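DNA polymerase (PDB 2PY5) replicates the phage genome from a protein primer, combining processive, strand-displacing DNA synthesis with a 3'-5' exonuclease activity. Local coordinates at residues 253-266 / 426-440. The protein carries 2 engineered substitutions. Residues are numbered along the deposited sequence; the frame is centred on the assembly and turned at random. Where two conformers were deposited one is given.
Sequences LYPAQMYSRLLPYG and YTPMGVFITAWARYT. With EDO (1,2-ethanediol), chain T; EDO (1,2-ethanediol), chain I.
Helix 253-260 packs across helix 427-440 in the palm domain of this family B DNA polymerase, a buried crossing at 111° with the axes 9.0 Å apart. Helix 253-260 begins in the SLYP sequence of motif A, just after the strand carrying the catalytic magnesium ligand Asp249; past the helix the chain turns back along its partner as strand 263-265, antiparallel to the helix axis. Gln257 is the knob of a knobs-into-holes fit, set among Ile433, Trp436, Ala437 and Thr440. A bend at chi2 (-42°) folds its amide back so that NE2 donates to Leu253 O of its own helix, while OE1, in the guanidinium plane, takes a nearly straight bond from Arg261 NE at 2.9 Å. Arg261 NH2 also donates to Thr440 OG1 (3.0 Å), which in turn donates to Trp436 O, so two edge bonds fix the guanidinium's rotation. That flat group lies over the CE3-CZ3 edge of the Trp436 indole, the two planes 12° apart, and Arg261 CB makes a CH-pi contact over the face of the five-membered ring, 3.6 Å from its centroid. The same indole bonds by NE1 to Leu262 O (2.9 Å). At the N-terminal end of helix 253-260, Ala437 CB presses on Tyr254 CE2 (3.4 Å), and Ile433 CG2 and Thr434 CG2 approach the ring obliquely. Tyr254, implicated in nucleotide selection, also stacks on Tyr390, and a water links its OH to Thr434 O. Ile433 CD1 meets Met258 CG. Along the strand, Leu263 CB rests on Met429 SD, and the Pro264 ring wedges between Pro428 and Phe432, its CD 3.7 Å from Phe432 CB. At the far end Tyr426 OH donates to Gly266 O at 2.6 Å, in the carbonyl plane on a lone pair.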
ATOM      1  N   LEU F 253     -10.904   3.638  -9.496  1.00 32.75           N
ATOM      2  CA  LEU F 253     -11.277   2.248  -9.769  1.00 33.55           C
ATOM      3  C   LEU F 253     -12.039   1.548  -8.626  1.00 33.47           C
ATOM      4  O   LEU F 253     -13.132   1.028  -8.836  1.00 33.32           O
ATOM      5  CB  LEU F 253     -10.015   1.440 -10.112  1.00 35.68           C
ATOM      6  CG  LEU F 253     -10.203  -0.063 -10.401  1.00 37.02           C
ATOM      7  CD1 LEU F 253     -10.765  -0.259 -11.758  1.00 38.85           C
ATOM      8  CD2 LEU F 253      -8.871  -0.782 -10.229  1.00 37.83           C
ATOM      9  N   TYR F 254     -11.447   1.509  -7.444  1.00 32.36           N
ATOM     10  CA  TYR F 254     -12.012   0.687  -6.373  1.00 31.55           C
ATOM     11  C   TYR F 254     -13.263   1.314  -5.794  1.00 31.78           C
ATOM     12  O   TYR F 254     -14.302   0.637  -5.737  1.00 31.39           O
ATOM     13  CB  TYR F 254     -10.958   0.365  -5.319  1.00 33.24           C
ATOM     14  CG  TYR F 254      -9.942  -0.657  -5.816  1.00 32.81           C
ATOM     15  CD1 TYR F 254      -8.617  -0.315  -6.012  1.00 36.35           C
ATOM     16  CD2 TYR F 254     -10.315  -1.965  -6.098  1.00 32.82           C
ATOM     17  CE1 TYR F 254      -7.692  -1.266  -6.482  1.00 35.07           C
ATOM     18  CE2 TYR F 254      -9.409  -2.893  -6.545  1.00 34.70           C
ATOM     19  CZ  TYR F 254      -8.118  -2.550  -6.736  1.00 34.31           C
ATOM     20  OH  TYR F 254      -7.191  -3.505  -7.181  1.00 35.11           O
ATOM     21  N   PRO F 255     -13.229   2.621  -5.443  1.00 31.96           N
ATOM     22  CA  PRO F 255     -14.500   3.237  -5.072  1.00 31.90           C
ATOM     23  C   PRO F 255     -15.601   3.088  -6.132  1.00 30.19           C
ATOM     24  O   PRO F 255     -16.789   2.941  -5.780  1.00 30.63           O
ATOM     25  CB  PRO F 255     -14.125   4.710  -4.862  1.00 32.89           C
ATOM     26  CG  PRO F 255     -12.731   4.660  -4.395  1.00 31.77           C
ATOM     27  CD  PRO F 255     -12.116   3.574  -5.280  1.00 31.91           C
ATOM     28  N   ALA F 256     -15.244   3.145  -7.419  1.00 30.24           N
ATOM     29  CA  ALA F 256     -16.230   2.968  -8.479  1.00 31.19           C
ATOM     30  C   ALA F 256     -16.884   1.583  -8.406  1.00 29.42           C
ATOM     31  O   ALA F 256     -18.094   1.470  -8.571  1.00 32.15           O
ATOM     32  CB  ALA F 256     -15.613   3.188  -9.853  1.00 32.84           C
ATOM     33  N   GLN F 257     -16.101   0.543  -8.157  1.00 29.67           N
ATOM     34  CA  GLN F 257     -16.702  -0.806  -8.029  1.00 31.22           C
ATOM     35  C   GLN F 257     -17.637  -0.883  -6.821  1.00 30.54           C
ATOM     36  O   GLN F 257     -18.741  -1.442  -6.885  1.00 31.45           O
ATOM     37  CB  GLN F 257     -15.650  -1.913  -7.928  1.00 31.95           C
ATOM     38  CG  GLN F 257     -14.573  -1.900  -8.984  1.00 32.81           C
ATOM     39  CD  GLN F 257     -15.077  -1.611 -10.354  1.00 31.68           C
ATOM     40  OE1 GLN F 257     -15.941  -2.316 -10.881  1.00 32.70           O
ATOM     41  NE2 GLN F 257     -14.548  -0.544 -10.966  1.00 34.35           N
ATOM     42  N   MET F 258     -17.183  -0.307  -5.717  1.00 29.67           N
ATOM     43  CA  MET F 258     -17.974  -0.264  -4.481  1.00 29.77           C
ATOM     44  C   MET F 258     -19.294   0.486  -4.669  1.00 29.42           C
ATOM     45  O   MET F 258     -20.324   0.114  -4.095  1.00 29.28           O
ATOM     46  CB  MET F 258     -17.124   0.345  -3.361  1.00 29.04           C
ATOM     47  CG  MET F 258     -15.898  -0.511  -3.083  1.00 29.51           C
ATOM     48  SD  MET F 258     -14.622   0.349  -2.142  1.00 36.41           S
ATOM     49  CE  MET F 258     -15.343   0.163  -0.619  1.00 31.04           C
ATOM     50  N   TYR F 259     -19.277   1.525  -5.501  1.00 29.99           N
ATOM     51  CA  TYR F 259     -20.441   2.370  -5.661  1.00 28.35           C
ATOM     52  C   TYR F 259     -21.536   1.713  -6.487  1.00 30.83           C
ATOM     53  O   TYR F 259     -22.707   1.945  -6.220  1.00 33.91           O
ATOM     54  CB  TYR F 259     -20.043   3.688  -6.328  1.00 28.89           C
ATOM     55  CG  TYR F 259     -21.009   4.826  -6.074  1.00 28.22           C
ATOM     56  CD1 TYR F 259     -21.908   5.231  -7.044  1.00 29.17           C
ATOM     57  CD2 TYR F 259     -21.009   5.496  -4.857  1.00 29.66           C
ATOM     58  CE1 TYR F 259     -22.811   6.286  -6.802  1.00 29.41           C
ATOM     59  CE2 TYR F 259     -21.870   6.552  -4.611  1.00 31.37           C
ATOM     60  CZ  TYR F 259     -22.781   6.939  -5.582  1.00 30.75           C
ATOM     61  OH  TYR F 259     -23.629   7.982  -5.343  1.00 31.84           O
ATOM     62  N   SER F 260     -21.165   0.881  -7.473  1.00 31.12           N
ATOM     63  CA  SER F 260     -22.165   0.434  -8.454  0.70 34.95           C
ATOM     64  C   SER F 260     -22.275  -1.061  -8.714  1.00 33.43           C
ATOM     65  O   SER F 260     -23.287  -1.494  -9.283  1.00 34.15           O
ATOM     66  CB  SER F 260     -21.964   1.155  -9.787  0.70 37.72           C
ATOM     67  OG  SER F 260     -20.809   0.716 -10.446  0.70 40.25           O
ATOM     68  N   ARG F 261     -21.312  -1.862  -8.271  1.00 31.62           N
ATOM     69  CA  ARG F 261     -21.361  -3.284  -8.576  1.00 29.76           C
ATOM     70  C   ARG F 261     -22.172  -4.106  -7.589  1.00 31.04           C
ATOM     71  O   ARG F 261     -22.360  -3.717  -6.449  1.00 31.94           O
ATOM     72  CB  ARG F 261     -19.959  -3.904  -8.670  1.00 29.76           C
ATOM     73  CG  ARG F 261     -19.082  -3.257  -9.714  1.00 30.52           C
ATOM     74  CD  ARG F 261     -19.487  -3.581 -11.128  1.00 31.45           C
ATOM     75  NE  ARG F 261     -18.403  -3.263 -12.054  1.00 31.26           N
ATOM     76  CZ  ARG F 261     -18.449  -3.407 -13.367  1.00 32.65           C
ATOM     77  NH1 ARG F 261     -19.547  -3.861 -13.968  1.00 33.55           N
ATOM     78  NH2 ARG F 261     -17.382  -3.100 -14.097  1.00 34.81           N
ATOM     79  N   LEU F 262     -22.670  -5.238  -8.067  1.00 30.59           N
ATOM     80  CA  LEU F 262     -23.322  -6.223  -7.207  1.00 31.33           C
ATOM     81  C   LEU F 262     -22.285  -6.856  -6.295  1.00 32.74           C
ATOM     82  O   LEU F 262     -21.336  -7.480  -6.772  1.00 31.51           O
ATOM     83  CB  LEU F 262     -23.997  -7.297  -8.053  1.00 32.30           C
ATOM     84  CG  LEU F 262     -24.895  -8.289  -7.334  1.00 32.15           C
ATOM     85  CD1 LEU F 262     -26.131  -7.593  -6.708  1.00 33.31           C
ATOM     86  CD2 LEU F 262     -25.314  -9.378  -8.322  1.00 35.31           C
ATOM     87  N   LEU F 263     -22.479  -6.729  -4.990  1.00 29.94           N
ATOM     88  CA  LEU F 263     -21.487  -7.164  -4.005  1.00 31.50           C
ATOM     89  C   LEU F 263     -22.109  -8.042  -2.923  1.00 34.13           C
ATOM     90  O   LEU F 263     -23.300  -7.903  -2.602  1.00 31.74           O
ATOM     91  CB  LEU F 263     -20.769  -5.968  -3.390  1.00 31.02           C
ATOM     92  CG  LEU F 263     -19.946  -5.088  -4.336  1.00 28.71           C
ATOM     93  CD1 LEU F 263     -19.509  -3.781  -3.685  1.00 30.41           C
ATOM     94  CD2 LEU F 263     -18.742  -5.909  -4.828  1.00 32.19           C
ATOM     95  N   PRO F 264     -21.321  -8.957  -2.355  1.00 29.59           N
ATOM     96  CA  PRO F 264     -21.862  -9.957  -1.440  1.00 28.45           C
ATOM     97  C   PRO F 264     -22.089  -9.451  -0.026  1.00 32.03           C
ATOM     98  O   PRO F 264     -21.355  -8.580   0.469  1.00 31.65           O
ATOM     99  CB  PRO F 264     -20.744 -11.015  -1.429  1.00 31.03           C
ATOM    100  CG  PRO F 264     -19.529 -10.202  -1.546  1.00 31.21           C
ATOM    101  CD  PRO F 264     -19.868  -9.163  -2.562  1.00 30.09           C
ATOM    102  N   TYR F 265     -23.071 -10.049   0.653  1.00 30.12           N
ATOM    103  CA  TYR F 265     -23.255  -9.833   2.082  1.00 32.33           C
ATOM    104  C   TYR F 265     -23.896 -11.074   2.717  1.00 30.04           C
ATOM    105  O   TYR F 265     -24.350 -12.013   2.012  1.00 30.68           O
ATOM    106  CB  TYR F 265     -24.104  -8.573   2.345  1.00 31.36           C
ATOM    107  CG  TYR F 265     -25.570  -8.748   2.053  1.00 30.97           C
ATOM    108  CD1 TYR F 265     -26.461  -9.110   3.064  1.00 30.83           C
ATOM    109  CD2 TYR F 265     -26.072  -8.569   0.774  1.00 31.77           C
ATOM    110  CE1 TYR F 265     -27.806  -9.290   2.801  1.00 29.65           C
ATOM    111  CE2 TYR F 265     -27.452  -8.752   0.504  1.00 30.60           C
ATOM    112  CZ  TYR F 265     -28.283  -9.134   1.521  1.00 30.38           C
ATOM    113  OH  TYR F 265     -29.653  -9.302   1.268  1.00 33.02           O
ATOM    114  N   GLY F 266     -23.945 -11.060   4.046  1.00 31.79           N
ATOM    115  CA  GLY F 266     -24.611 -12.102   4.799  1.00 31.34           C
ATOM    116  C   GLY F 266     -23.889 -13.414   4.947  1.00 32.51           C
ATOM    117  O   GLY F 266     -22.725 -13.559   4.542  1.00 33.05           O
ATOM    118  N   TYR F 426     -14.997  -9.103   6.697  1.00 30.56           N
ATOM    119  CA  TYR F 426     -15.930  -9.756   5.737  1.00 29.19           C
ATOM    120  C   TYR F 426     -15.225  -9.954   4.415  1.00 28.97           C
ATOM    121  O   TYR F 426     -15.338  -9.184   3.469  1.00 30.31           O
ATOM    122  CB  TYR F 426     -17.262  -8.985   5.601  1.00 29.19           C
ATOM    123  CG  TYR F 426     -18.309  -9.819   4.895  1.00 28.22           C
ATOM    124  CD1 TYR F 426     -18.965 -10.862   5.562  1.00 29.26           C
ATOM    125  CD2 TYR F 426     -18.630  -9.606   3.566  1.00 29.23           C
ATOM    126  CE1 TYR F 426     -19.912 -11.652   4.897  1.00 28.28           C
ATOM    127  CE2 TYR F 426     -19.564 -10.409   2.914  1.00 28.74           C
ATOM    128  CZ  TYR F 426     -20.182 -11.431   3.593  1.00 28.03           C
ATOM    129  OH  TYR F 426     -21.113 -12.228   2.931  1.00 31.67           O
ATOM    130  N   THR F 427     -14.429 -11.010   4.386  1.00 29.67           N
ATOM    131  CA  THR F 427     -13.521 -11.267   3.271  1.00 30.41           C
ATOM    132  C   THR F 427     -14.225 -11.388   1.902  1.00 29.27           C
ATOM    133  O   THR F 427     -13.651 -10.954   0.901  1.00 30.01           O
ATOM    134  CB  THR F 427     -12.627 -12.480   3.583  1.00 30.86           C
ATOM    135  OG1 THR F 427     -11.992 -12.267   4.861  1.00 29.27           O
ATOM    136  CG2 THR F 427     -11.548 -12.686   2.502  1.00 31.24           C
ATOM    137  N   PRO F 428     -15.470 -11.929   1.837  1.00 29.75           N
ATOM    138  CA  PRO F 428     -16.096 -11.978   0.507  1.00 28.90           C
ATOM    139  C   PRO F 428     -16.169 -10.594  -0.174  1.00 28.79           C
ATOM    140  O   PRO F 428     -16.096 -10.492  -1.377  1.00 29.38           O
ATOM    141  CB  PRO F 428     -17.504 -12.494   0.813  1.00 28.81           C
ATOM    142  CG  PRO F 428     -17.317 -13.304   2.041  1.00 28.82           C
ATOM    143  CD  PRO F 428     -16.331 -12.564   2.856  1.00 31.12           C
ATOM    144  N   MET F 429     -16.366  -9.533   0.622  1.00 30.34           N
ATOM    145  CA  MET F 429     -16.462  -8.205   0.049  1.00 30.77           C
ATOM    146  C   MET F 429     -15.163  -7.807  -0.631  1.00 29.91           C
ATOM    147  O   MET F 429     -15.168  -7.239  -1.729  1.00 30.82           O
ATOM    148  CB  MET F 429     -16.865  -7.188   1.131  1.00 32.40           C
ATOM    149  CG  MET F 429     -17.108  -5.789   0.687  1.00 36.99           C
ATOM    150  SD  MET F 429     -18.402  -5.651  -0.547  1.00 32.70           S
ATOM    151  CE  MET F 429     -19.946  -5.518   0.330  1.00 36.73           C
ATOM    152  N   GLY F 430     -14.030  -8.112   0.004  1.00 30.49           N
ATOM    153  CA  GLY F 430     -12.737  -7.850  -0.627  1.00 32.26           C
ATOM    154  C   GLY F 430     -12.558  -8.647  -1.911  1.00 31.55           C
ATOM    155  O   GLY F 430     -12.104  -8.127  -2.940  1.00 32.00           O
ATOM    156  N   VAL F 431     -12.908  -9.929  -1.860  1.00 30.06           N
ATOM    157  CA  VAL F 431     -12.771 -10.803  -3.027  1.00 28.98           C
ATOM    158  C   VAL F 431     -13.489 -10.201  -4.238  1.00 28.95           C
ATOM    159  O   VAL F 431     -12.948 -10.132  -5.342  1.00 30.06           O
ATOM    160  CB  VAL F 431     -13.337 -12.211  -2.732  1.00 28.43           C
ATOM    161  CG1 VAL F 431     -13.577 -12.990  -4.012  1.00 29.36           C
ATOM    162  CG2 VAL F 431     -12.407 -12.960  -1.748  1.00 30.35           C
ATOM    163  N   PHE F 432     -14.731  -9.738  -4.032  1.00 28.56           N
ATOM    164  CA  PHE F 432     -15.511  -9.223  -5.138  1.00 29.32           C
ATOM    165  C   PHE F 432     -15.188  -7.795  -5.561  1.00 28.30           C
ATOM    166  O   PHE F 432     -15.323  -7.445  -6.732  1.00 29.59           O
ATOM    167  CB  PHE F 432     -17.001  -9.389  -4.836  1.00 27.40           C
ATOM    168  CG  PHE F 432     -17.487 -10.772  -5.127  1.00 28.86           C
ATOM    169  CD1 PHE F 432     -17.387 -11.783  -4.174  1.00 27.52           C
ATOM    170  CD2 PHE F 432     -17.994 -11.090  -6.376  1.00 29.13           C
ATOM    171  CE1 PHE F 432     -17.827 -13.065  -4.472  1.00 27.62           C
ATOM    172  CE2 PHE F 432     -18.415 -12.384  -6.670  1.00 28.25           C
ATOM    173  CZ  PHE F 432     -18.328 -13.361  -5.719  1.00 27.51           C
ATOM    174  N   ILE F 433     -14.723  -6.984  -4.630  1.00 28.76           N
ATOM    175  CA  ILE F 433     -14.333  -5.628  -5.012  1.00 29.11           C
ATOM    176  C   ILE F 433     -13.149  -5.699  -5.970  1.00 28.88           C
ATOM    177  O   ILE F 433     -13.160  -5.042  -7.026  1.00 30.48           O
ATOM    178  CB  ILE F 433     -14.057  -4.740  -3.805  1.00 29.93           C
ATOM    179  CG1 ILE F 433     -15.368  -4.382  -3.084  1.00 30.27           C
ATOM    180  CG2 ILE F 433     -13.330  -3.435  -4.251  1.00 30.36           C
ATOM    181  CD1 ILE F 433     -15.171  -3.789  -1.696  1.00 30.58           C
ATOM    182  N   THR F 434     -12.139  -6.515  -5.643  1.00 30.42           N
ATOM    183  CA  THR F 434     -10.969  -6.621  -6.529  1.00 30.98           C
ATOM    184  C   THR F 434     -11.321  -7.380  -7.828  1.00 30.63           C
ATOM    185  O   THR F 434     -10.811  -7.036  -8.905  1.00 29.81           O
ATOM    186  CB  THR F 434      -9.768  -7.228  -5.844  1.00 31.28           C
ATOM    187  OG1 THR F 434     -10.046  -8.589  -5.481  1.00 32.84           O
ATOM    188  CG2 THR F 434      -9.362  -6.422  -4.614  1.00 31.18           C
ATOM    189  N   ALA F 435     -12.241  -8.351  -7.752  1.00 28.88           N
ATOM    190  CA  ALA F 435     -12.673  -9.095  -8.940  1.00 28.65           C
ATOM    191  C   ALA F 435     -13.356  -8.185  -9.950  1.00 27.41           C
ATOM    192  O   ALA F 435     -13.041  -8.202 -11.129  1.00 30.05           O
ATOM    193  CB  ALA F 435     -13.584 -10.281  -8.563  1.00 29.27           C
ATOM    194  N   TRP F 436     -14.276  -7.352  -9.476  1.00 29.35           N
ATOM    195  CA  TRP F 436     -14.910  -6.409 -10.353  1.00 29.35           C
ATOM    196  C   TRP F 436     -13.909  -5.393 -10.928  1.00 28.18           C
ATOM    197  O   TRP F 436     -14.071  -4.961 -12.075  1.00 30.98           O
ATOM    198  CB  TRP F 436     -16.040  -5.681  -9.606  1.00 29.10           C
ATOM    199  CG  TRP F 436     -17.332  -6.456  -9.521  1.00 29.14           C
ATOM    200  CD1 TRP F 436     -18.001  -6.839  -8.383  1.00 29.16           C
ATOM    201  CD2 TRP F 436     -18.155  -6.861 -10.619  1.00 30.16           C
ATOM    202  NE1 TRP F 436     -19.167  -7.489  -8.716  1.00 30.01           N
ATOM    203  CE2 TRP F 436     -19.297  -7.502 -10.078  1.00 30.72           C
ATOM    204  CE3 TRP F 436     -18.045  -6.742 -12.004  1.00 29.26           C
ATOM    205  CZ2 TRP F 436     -20.284  -8.040 -10.874  1.00 31.51           C
ATOM    206  CZ3 TRP F 436     -19.041  -7.267 -12.788  1.00 31.23           C
ATOM    207  CH2 TRP F 436     -20.147  -7.912 -12.220  1.00 31.71           C
ATOM    208  N   ALA F 437     -12.920  -4.981 -10.127  1.00 29.00           N
ATOM    209  CA  ALA F 437     -11.897  -4.055 -10.593  1.00 30.32           C
ATOM    210  C   ALA F 437     -11.104  -4.712 -11.748  1.00 29.92           C
ATOM    211  O   ALA F 437     -10.901  -4.101 -12.812  1.00 31.50           O
ATOM    212  CB  ALA F 437     -10.995  -3.695  -9.486  1.00 32.51           C
ATOM    213  N   ARG F 438     -10.711  -5.962 -11.559  1.00 31.10           N
ATOM    214  CA  ARG F 438     -10.013  -6.684 -12.626  1.00 32.60           C
ATOM    215  C   ARG F 438     -10.882  -6.792 -13.869  1.00 30.72           C
ATOM    216  O   ARG F 438     -10.417  -6.582 -14.993  1.00 31.43           O
ATOM    217  CB  ARG F 438      -9.584  -8.089 -12.179  1.00 31.46           C
ATOM    218  CG  ARG F 438      -8.484  -8.102 -11.202  1.00 32.40           C
ATOM    219  CD  ARG F 438      -7.943  -9.522 -10.975  1.00 32.46           C
ATOM    220  NE  ARG F 438      -8.908 -10.378 -10.305  1.00 32.01           N
ATOM    221  CZ  ARG F 438      -9.188 -10.347  -9.006  1.00 29.66           C
ATOM    222  NH1 ARG F 438      -8.563  -9.508  -8.190  1.00 31.07           N
ATOM    223  NH2 ARG F 438     -10.073 -11.178  -8.497  1.00 31.35           N
ATOM    224  N   TYR F 439     -12.157  -7.127 -13.665  1.00 30.72           N
ATOM    225  CA  TYR F 439     -13.110  -7.248 -14.755  1.00 30.75           C
ATOM    226  C   TYR F 439     -13.166  -5.948 -15.562  1.00 29.73           C
ATOM    227  O   TYR F 439     -13.173  -5.958 -16.793  1.00 29.14           O
ATOM    228  CB  TYR F 439     -14.497  -7.592 -14.188  1.00 32.34           C
ATOM    229  CG  TYR F 439     -15.592  -7.649 -15.206  1.00 31.94           C
ATOM    230  CD1 TYR F 439     -15.868  -8.817 -15.881  1.00 33.76           C
ATOM    231  CD2 TYR F 439     -16.352  -6.516 -15.508  1.00 33.77           C
ATOM    232  CE1 TYR F 439     -16.858  -8.872 -16.827  1.00 34.01           C
ATOM    233  CE2 TYR F 439     -17.350  -6.563 -16.454  1.00 33.58           C
ATOM    234  CZ  TYR F 439     -17.600  -7.745 -17.112  1.00 33.25           C
ATOM    235  OH  TYR F 439     -18.602  -7.829 -18.072  1.00 37.03           O
ATOM    236  N   THR F 440     -13.236  -4.825 -14.853  1.00 30.56           N
ATOM    237  CA  THR F 440     -13.305  -3.534 -15.509  1.00 30.14           C
ATOM    238  C   THR F 440     -12.139  -3.321 -16.461  1.00 30.14           C
ATOM    239  O   THR F 440     -12.322  -2.900 -17.617  1.00 30.40           O
ATOM    240  CB  THR F 440     -13.328  -2.417 -14.492  1.00 30.59           C
ATOM    241  OG1 THR F 440     -14.487  -2.575 -13.645  1.00 32.30           O
ATOM    242  CG2 THR F 440     -13.359  -1.059 -15.181  1.00 32.76           C
TER
HETATM  243  C1  EDO T9008     -16.638   0.465 -13.516  1.00 28.68           C
HETATM  244  O1  EDO T9008     -15.460   1.233 -13.249  1.00 26.18           O
HETATM  245  C2  EDO T9008     -17.706   0.724 -12.458  1.00 30.88           C
HETATM  246  O2  EDO T9008     -18.129   2.096 -12.479  1.00 29.82           O
HETATM  247  C1  EDO I8004     -25.516  -4.099 -10.394  1.00 76.48           C
HETATM  248  O1  EDO I8004     -25.807  -5.329 -11.067  1.00 76.05           O
HETATM  249  C2  EDO I8004     -24.853  -3.123 -11.363  1.00 76.86           C
HETATM  250  O2  EDO I8004     -25.253  -1.765 -11.111  1.00 77.36           O
HETATM  251  O   HOH W   1      -8.075  -5.308  -9.074  1.00 18.89           O